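Local coordinates for protein sulfate adenylyltransferase (Allochromatium vinosum, PDB 4DNX) that catalyses the reaction of sulfate with ATP to adenosine 5'-phosphosulfate and diphosphate, the first step from sulfate to sulfite, at residues 196-201 against 206-211; 214-217 against 223-226. All blocks are in the same frame, centred on the assembly; numbering follows the deposited sequence.

Contact 1. Residues 196-201 against 206-211; sequences VAFQTR and RAHEEL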
ATOM      1  N   VAL A 196       0.822  11.473  17.004  1.00 12.07           N
ATOM      2  CA  VAL A 196      -0.187  12.506  16.659  1.00 12.99           C
ATOM      3  C   VAL A 196      -0.722  12.239  15.256  1.00 11.56           C
ATOM      4  O   VAL A 196       0.055  11.890  14.371  1.00 11.92           O
ATOM      5  CB  VAL A 196       0.501  13.889  16.661  1.00 15.08           C
ATOM      6  CG1 VAL A 196      -0.439  14.991  16.089  1.00 15.64           C
ATOM      7  CG2 VAL A 196       0.998  14.245  18.075  1.00 15.55           C
ATOM      8  N   ALA A 197      -2.035  12.377  15.017  1.00 11.14           N
ATOM      9  CA  ALA A 197      -2.558  12.248  13.645  1.00 10.40           C
ATOM     10  C   ALA A 197      -3.011  13.635  13.175  1.00 10.53           C
ATOM     11  O   ALA A 197      -3.582  14.426  13.998  1.00 10.44           O
ATOM     12  CB  ALA A 197      -3.779  11.268  13.644  1.00 10.33           C
ATOM     13  N   PHE A 198      -2.761  13.930  11.902  1.00  9.96           N
ATOM     14  CA  PHE A 198      -3.142  15.205  11.286  1.00 11.55           C
ATOM     15  C   PHE A 198      -3.762  14.918   9.932  1.00 11.93           C
ATOM     16  O   PHE A 198      -3.108  14.314   9.102  1.00 12.03           O
ATOM     17  CB  PHE A 198      -1.894  16.123  11.100  1.00 11.80           C
ATOM     18  CG  PHE A 198      -2.206  17.445  10.405  1.00 13.08           C
ATOM     19  CD1 PHE A 198      -2.919  18.436  11.085  1.00 14.56           C
ATOM     20  CD2 PHE A 198      -1.804  17.668   9.074  1.00 14.06           C
ATOM     21  CE1 PHE A 198      -3.214  19.672  10.437  1.00 15.42           C
ATOM     22  CE2 PHE A 198      -2.099  18.927   8.433  1.00 15.27           C
ATOM     23  CZ  PHE A 198      -2.781  19.864   9.124  1.00 15.47           C
ATOM     24  N   GLN A 199      -4.987  15.418   9.697  1.00 13.78           N
ATOM     25  CA  GLN A 199      -5.669  15.232   8.406  1.00 14.49           C
ATOM     26  C   GLN A 199      -5.375  16.408   7.464  1.00 15.07           C
ATOM     27  O   GLN A 199      -5.430  17.570   7.880  1.00 14.09           O
ATOM     28  CB  GLN A 199      -7.204  15.158   8.632  1.00 16.99           C
ATOM     29  CG  GLN A 199      -7.998  15.042   7.335  1.00 23.87           C
ATOM     30  CD  GLN A 199      -9.464  14.681   7.559  1.00 33.92           C
ATOM     31  OE1 GLN A 199      -9.792  13.879   8.436  1.00 32.05           O
ATOM     32  NE2 GLN A 199     -10.356  15.295   6.769  1.00 34.41           N
ATOM     33  N   THR A 200      -5.129  16.125   6.190  1.00 14.84           N
ATOM     34  CA  THR A 200      -5.074  17.219   5.202  1.00 17.08           C
ATOM     35  C   THR A 200      -5.476  16.704   3.840  1.00 16.86           C
ATOM     36  O   THR A 200      -5.432  15.513   3.620  1.00 17.05           O
ATOM     37  CB  THR A 200      -3.659  17.853   5.107  1.00 18.99           C
ATOM     38  OG1 THR A 200      -3.753  19.056   4.315  1.00 22.22           O
ATOM     39  CG2 THR A 200      -2.657  16.880   4.509  1.00 19.64           C
ATOM     40  N   ARG A 201      -5.921  17.601   2.938  1.00 18.63           N
ATOM     41  CA  ARG A 201      -6.064  17.160   1.546  1.00 21.86           C
ATOM     42  C   ARG A 201      -5.219  17.977   0.593  1.00 24.97           C
ATOM     43  O   ARG A 201      -5.188  17.707  -0.620  1.00 31.67           O
ATOM     44  CB  ARG A 201      -7.536  17.075   1.076  1.00 29.04           C
ATOM     45  CG  ARG A 201      -8.299  18.334   1.137  1.00 34.51           C
ATOM     46  CD  ARG A 201      -9.766  18.080   0.725  1.00 42.20           C
ATOM     47  NE  ARG A 201     -10.585  19.271   0.954  1.00 51.77           N
ATOM     48  CZ  ARG A 201     -11.116  19.623   2.129  1.00 61.41           C
ATOM     49  NH1 ARG A 201     -10.931  18.877   3.215  1.00 62.27           N
ATOM     50  NH2 ARG A 201     -11.844  20.730   2.224  1.00 65.48           N
ATOM     51  N   ARG A 206       4.223  26.174   6.049  1.00 16.96           N
ATOM     52  CA  ARG A 206       4.884  26.246   7.349  1.00 19.18           C
ATOM     53  C   ARG A 206       3.940  26.270   8.527  1.00 19.05           C
ATOM     54  O   ARG A 206       4.290  25.769   9.612  1.00 18.10           O
ATOM     55  CB  ARG A 206       5.901  27.393   7.397  1.00 21.84           C
ATOM     56  CG  ARG A 206       7.275  26.810   7.422  1.00 26.01           C
ATOM     57  CD  ARG A 206       8.339  27.865   7.636  1.00 27.98           C
ATOM     58  NE  ARG A 206       8.473  28.141   9.063  1.00 32.28           N
ATOM     59  CZ  ARG A 206       9.341  29.013   9.572  1.00 36.89           C
ATOM     60  NH1 ARG A 206      10.140  29.702   8.770  1.00 35.68           N
ATOM     61  NH2 ARG A 206       9.395  29.211  10.883  1.00 37.17           N
ATOM     62  N   ALA A 207       2.747  26.840   8.338  1.00 19.74           N
ATOM     63  CA  ALA A 207       1.779  26.931   9.446  1.00 20.58           C
ATOM     64  C   ALA A 207       1.327  25.544   9.893  1.00 19.41           C
ATOM     65  O   ALA A 207       1.240  25.267  11.099  1.00 19.55           O
ATOM     66  CB  ALA A 207       0.578  27.780   9.030  1.00 22.02           C
ATOM     67  N   HIS A 208       1.029  24.688   8.919  1.00 17.94           N
ATOM     68  CA  HIS A 208       0.521  23.339   9.225  1.00 18.05           C
ATOM     69  C   HIS A 208       1.638  22.454   9.676  1.00 17.77           C
ATOM     70  O   HIS A 208       1.445  21.624  10.567  1.00 15.25           O
ATOM     71  CB  HIS A 208      -0.221  22.747   8.024  1.00 20.71           C
ATOM     72  CG  HIS A 208      -1.599  23.317   7.867  1.00 27.53           C
ATOM     73  ND1 HIS A 208      -2.292  23.292   6.678  1.00 36.42           N
ATOM     74  CD2 HIS A 208      -2.404  23.945   8.760  1.00 32.92           C
ATOM     75  CE1 HIS A 208      -3.460  23.894   6.838  1.00 38.06           C
ATOM     76  NE2 HIS A 208      -3.554  24.297   8.094  1.00 36.06           N
ATOM     77  N   GLU A 209       2.828  22.677   9.107  1.00 18.26           N
ATOM     78  CA  GLU A 209       4.023  21.924   9.498  1.00 16.60           C
ATOM     79  C   GLU A 209       4.324  22.187  10.978  1.00 17.69           C
ATOM     80  O   GLU A 209       4.555  21.246  11.778  1.00 16.64           O
ATOM     81  CB  GLU A 209       5.202  22.391   8.637  1.00 17.27           C
ATOM     82  CG  GLU A 209       6.550  21.884   9.092  1.00 17.65           C
ATOM     83  CD  GLU A 209       7.732  22.592   8.424  1.00 20.73           C
ATOM     84  OE1 GLU A 209       7.627  23.131   7.265  1.00 19.95           O
ATOM     85  OE2 GLU A 209       8.790  22.618   9.082  1.00 21.57           O
ATOM     86  N   GLU A 210       4.314  23.467  11.334  1.00 17.08           N
ATOM     87  CA  GLU A 210       4.614  23.866  12.703  1.00 19.56           C
ATOM     88  C   GLU A 210       3.507  23.460  13.677  1.00 17.94           C
ATOM     89  O   GLU A 210       3.780  23.186  14.833  1.00 18.23           O
ATOM     90  CB  GLU A 210       4.902  25.378  12.763  1.00 22.23           C
ATOM     91  CG  GLU A 210       6.155  25.802  11.939  1.00 29.28           C
ATOM     92  CD  GLU A 210       7.458  25.181  12.433  1.00 35.62           C
ATOM     93  OE1 GLU A 210       8.390  25.080  11.597  1.00 44.71           O
ATOM     94  OE2 GLU A 210       7.558  24.813  13.639  1.00 35.41           O
ATOM     95  N   LEU A 211       2.251  23.396  13.214  1.00 17.20           N
ATOM     96  CA  LEU A 211       1.176  22.928  14.062  1.00 18.23           C
ATOM     97  C   LEU A 211       1.402  21.480  14.455  1.00 16.39           C
ATOM     98  O   LEU A 211       1.231  21.141  15.628  1.00 17.63           O
ATOM     99  CB  LEU A 211      -0.154  23.012  13.333  1.00 21.03           C
ATOM    100  CG  LEU A 211      -1.373  22.676  14.172  1.00 23.28           C
ATOM    101  CD1 LEU A 211      -1.463  23.650  15.354  1.00 28.34           C
ATOM    102  CD2 LEU A 211      -2.569  22.809  13.259  1.00 26.52           C
TER
HETATM  103  O   HOH W   1      -2.509  21.297   4.763  1.00 34.71           O

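Contact 2. Residues 214-217 against 223-226; sequences MAME and GVVI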
ATOM      1  N   MET A 214       4.280  21.538  17.035  1.00 16.30           N
ATOM      2  CA  MET A 214       3.728  22.001  18.349  1.00 18.22           C
ATOM      3  C   MET A 214       2.972  20.899  19.071  1.00 17.33           C
ATOM      4  O   MET A 214       3.157  20.697  20.284  1.00 18.52           O
ATOM      5  CB  MET A 214       2.767  23.193  18.153  1.00 20.48           C
ATOM      6  CG  MET A 214       3.483  24.472  17.894  1.00 24.90           C
ATOM      7  SD  MET A 214       2.199  25.759  17.649  1.00 32.23           S
ATOM      8  CE  MET A 214       2.516  26.221  15.954  1.00 30.19           C
ATOM      9  N   ALA A 215       2.121  20.194  18.329  1.00 15.95           N
ATOM     10  CA  ALA A 215       1.349  19.091  18.910  1.00 16.00           C
ATOM     11  C   ALA A 215       2.302  17.987  19.402  1.00 16.54           C
ATOM     12  O   ALA A 215       2.168  17.504  20.559  1.00 17.07           O
ATOM     13  CB  ALA A 215       0.316  18.535  17.936  1.00 15.63           C
ATOM     14  N   MET A 216       3.277  17.627  18.560  1.00 15.78           N
ATOM     15  CA  MET A 216       4.240  16.599  18.931  1.00 17.51           C
ATOM     16  C   MET A 216       5.014  16.974  20.195  1.00 18.13           C
ATOM     17  O   MET A 216       5.197  16.120  21.072  1.00 17.99           O
ATOM     18  CB  MET A 216       5.194  16.286  17.785  1.00 18.60           C
ATOM     19  CG  MET A 216       4.470  15.734  16.554  1.00 20.78           C
ATOM     20  SD  MET A 216       5.495  15.850  15.062  1.00 25.03           S
ATOM     21  CE  MET A 216       6.471  14.428  15.419  1.00 21.45           C
ATOM     22  N   GLU A 217       5.456  18.235  20.311  1.00 18.25           N
ATOM     23  CA  GLU A 217       6.225  18.655  21.502  1.00 21.41           C
ATOM     24  C   GLU A 217       5.327  18.659  22.731  1.00 20.94           C
ATOM     25  O   GLU A 217       5.751  18.282  23.834  1.00 21.89           O
ATOM     26  CB  GLU A 217       6.838  20.043  21.295  1.00 24.63           C
ATOM     27  CG  GLU A 217       7.753  20.497  22.456  1.00 33.12           C
ATOM     28  CD  GLU A 217       8.301  21.916  22.293  1.00 41.75           C
ATOM     29  OE1 GLU A 217       8.690  22.279  21.156  1.00 49.40           O
ATOM     30  OE2 GLU A 217       8.361  22.664  23.308  1.00 47.80           O
ATOM     31  N   GLY A 223       6.055  10.529  16.799  1.00 13.29           N
ATOM     32  CA  GLY A 223       5.837  10.660  15.377  1.00 12.38           C
ATOM     33  C   GLY A 223       4.481  11.253  15.077  1.00 11.27           C
ATOM     34  O   GLY A 223       3.641  11.352  15.978  1.00 11.52           O
ATOM     35  N   VAL A 224       4.311  11.673  13.821  1.00 10.61           N
ATOM     36  CA  VAL A 224       3.014  12.143  13.276  1.00 11.20           C
ATOM     37  C   VAL A 224       2.638  11.317  12.041  1.00 10.71           C
ATOM     38  O   VAL A 224       3.490  11.001  11.195  1.00 10.53           O
ATOM     39  CB  VAL A 224       3.057  13.637  12.909  1.00 11.67           C
ATOM     40  CG1 VAL A 224       4.183  13.948  11.884  1.00 13.14           C
ATOM     41  CG2 VAL A 224       1.699  14.112  12.344  1.00 12.21           C
ATOM     42  N   VAL A 225       1.364  10.907  11.989  1.00 10.62           N
ATOM     43  CA  VAL A 225       0.807  10.283  10.804  1.00 10.76           C
ATOM     44  C   VAL A 225       0.058  11.417  10.091  1.00 10.93           C
ATOM     45  O   VAL A 225      -0.886  11.995  10.696  1.00 12.17           O
ATOM     46  CB  VAL A 225      -0.178   9.149  11.171  1.00 11.26           C
ATOM     47  CG1 VAL A 225      -0.763   8.568   9.844  1.00 10.98           C
ATOM     48  CG2 VAL A 225       0.551   8.017  11.941  1.00 12.00           C
ATOM     49  N   ILE A 226       0.464  11.707   8.846  1.00 11.38           N
ATOM     50  CA  ILE A 226      -0.225  12.732   8.000  1.00 11.23           C
ATOM     51  C   ILE A 226      -1.193  11.849   7.228  1.00 11.94           C
ATOM     52  O   ILE A 226      -0.770  10.977   6.459  1.00 13.60           O
ATOM     53  CB  ILE A 226       0.763  13.432   7.079  1.00 12.77           C
ATOM     54  CG1 ILE A 226       1.780  14.256   7.925  1.00 13.97           C
ATOM     55  CG2 ILE A 226      -0.033  14.362   6.142  1.00 11.97           C
ATOM     56  CD1 ILE A 226       2.887  14.990   7.153  1.00 16.82           C
TER

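Contact 1. Residues 196-201 against 206-211
His208 lies against the outer end of the Phe198 ring, and tracing its side chain outward from CB accounts for most of this contact. With chi1 at -77°, CG stands beside the backbone N and anti to the carbonyl carbon, which carries the imidazole across to strand 196-200. The first atom already touches: His208 CB is 4.0 Å from Phe198 CZ. One bond further, CG makes the closest approach between the segments, 3.9 Å to the same CZ, and the neighbouring ring atom CD2 is 4.1 Å from Phe198 CZ. A single phenyl carbon thus meets three successive atoms of the histidine. That carbon lies over one face of the imidazole, displaced toward the rim. The ring planes are inclined at 53° with centroids 5.5 Å apart, so the two rings meet obliquely.

These segments begin a beta-alpha-beta unit of the Rossmann-like domain: strand 195-200 leads through a short loop into helix 206-219. His208 is also the second histidine of the HXXH signature of nucleotidylyltransferases, which in relatives faces the ATP phosphates; a similar role here would be consistent with its exposed position.

On the other limb of the imidazole, ND1 is bonded to a water at 2.8 Å. The same water is 2.6 Å from Thr200 OG1, tying helix to strand through one solvent molecule, and the threonine hydroxyl is also bonded to Asn202 O. The water bond at ND1 and the CZ contact over the ring face would together tend to restrict rotation of the imidazole. One helical turn further along, Leu211 extends the apolar side of the contact: its CD2 approaches Phe198 CE1 obliquely at 4.3 Å. Phe198 additionally touches Cys212, the next residue of the helix.

Contact 2. Residues 214-217 against 223-226
This is apolar helix-on-sheet packing in the second half of a beta-alpha-beta crossover, where helix 206-219 passes over the start of strand 223-230. The evidence is one long side chain: Met216 points toward the strand and supplies every close approach from the helix, while the nearest CA atoms, those of Met216 and Gly223, stay 7.1 Å apart.

The methionine uses its two terminal atoms on different targets. Its sulfur meets the valine flank, with SD 3.9 Å from Val224 CG1 and equally near Val224 CB. The chain then bends at chi3 (79°), and this turn lays the methyl on the backbone: CE is 3.8 Å from Gly223 C and, at the same separation, from Val224 N. It sits over the face of the peptide group joining these residues, about equally far from Gly223 CA, Gly223 C and Val224 N. The methyl meets main chain here; a CB on Gly223 would point away from the helix.

Val224 answers from the strand. Its chi1 of 57°, with CG1 between the backbone N and the carbonyl carbon, turns that methyl to the methionine sulfur, and the two side chains cross at about a right angle. Around this pair, Met216 also touches Val196, Ala221 and Phe255. Cutting Met216 back to alanine is likely to strip the thioether from the Gly223-Val224 peptide face and from Val224 CG1, leaving a gap between helix and strand.

The strand's polar backbone is engaged within the sheet: Gly223 pairs with Val196, and Val224 with Thr259 and Met261. What faces the helix is accordingly carbon, sulfur and the flat side of a peptide, and the contact rests on dispersion and shape, with neither a charge nor a directional bond between its segments.

Contacts 1 and 2 follow one another along helix 206-219, their centres about 8 Å apart, and hold its two halves to neighbouring parallel strands of one sheet. The strands are joined: Val196 O to Val225 N at 2.9 Å and Phe198 N to Val225 O at 3.0 Å are probable hydrogen bonds. Both contacts are mainly buried, but contact 1 reaches the surface at the helix start, where an exposed imidazole and a water add polar character to aromatic packing. Contact 2, further along the helix, is more enclosed, Met216 being partly exposed, and sets a thioether against valine and a peptide face. Thr200 CG2 against Ile226 CG2, 4.0 Å apart, continues the packing between their strands.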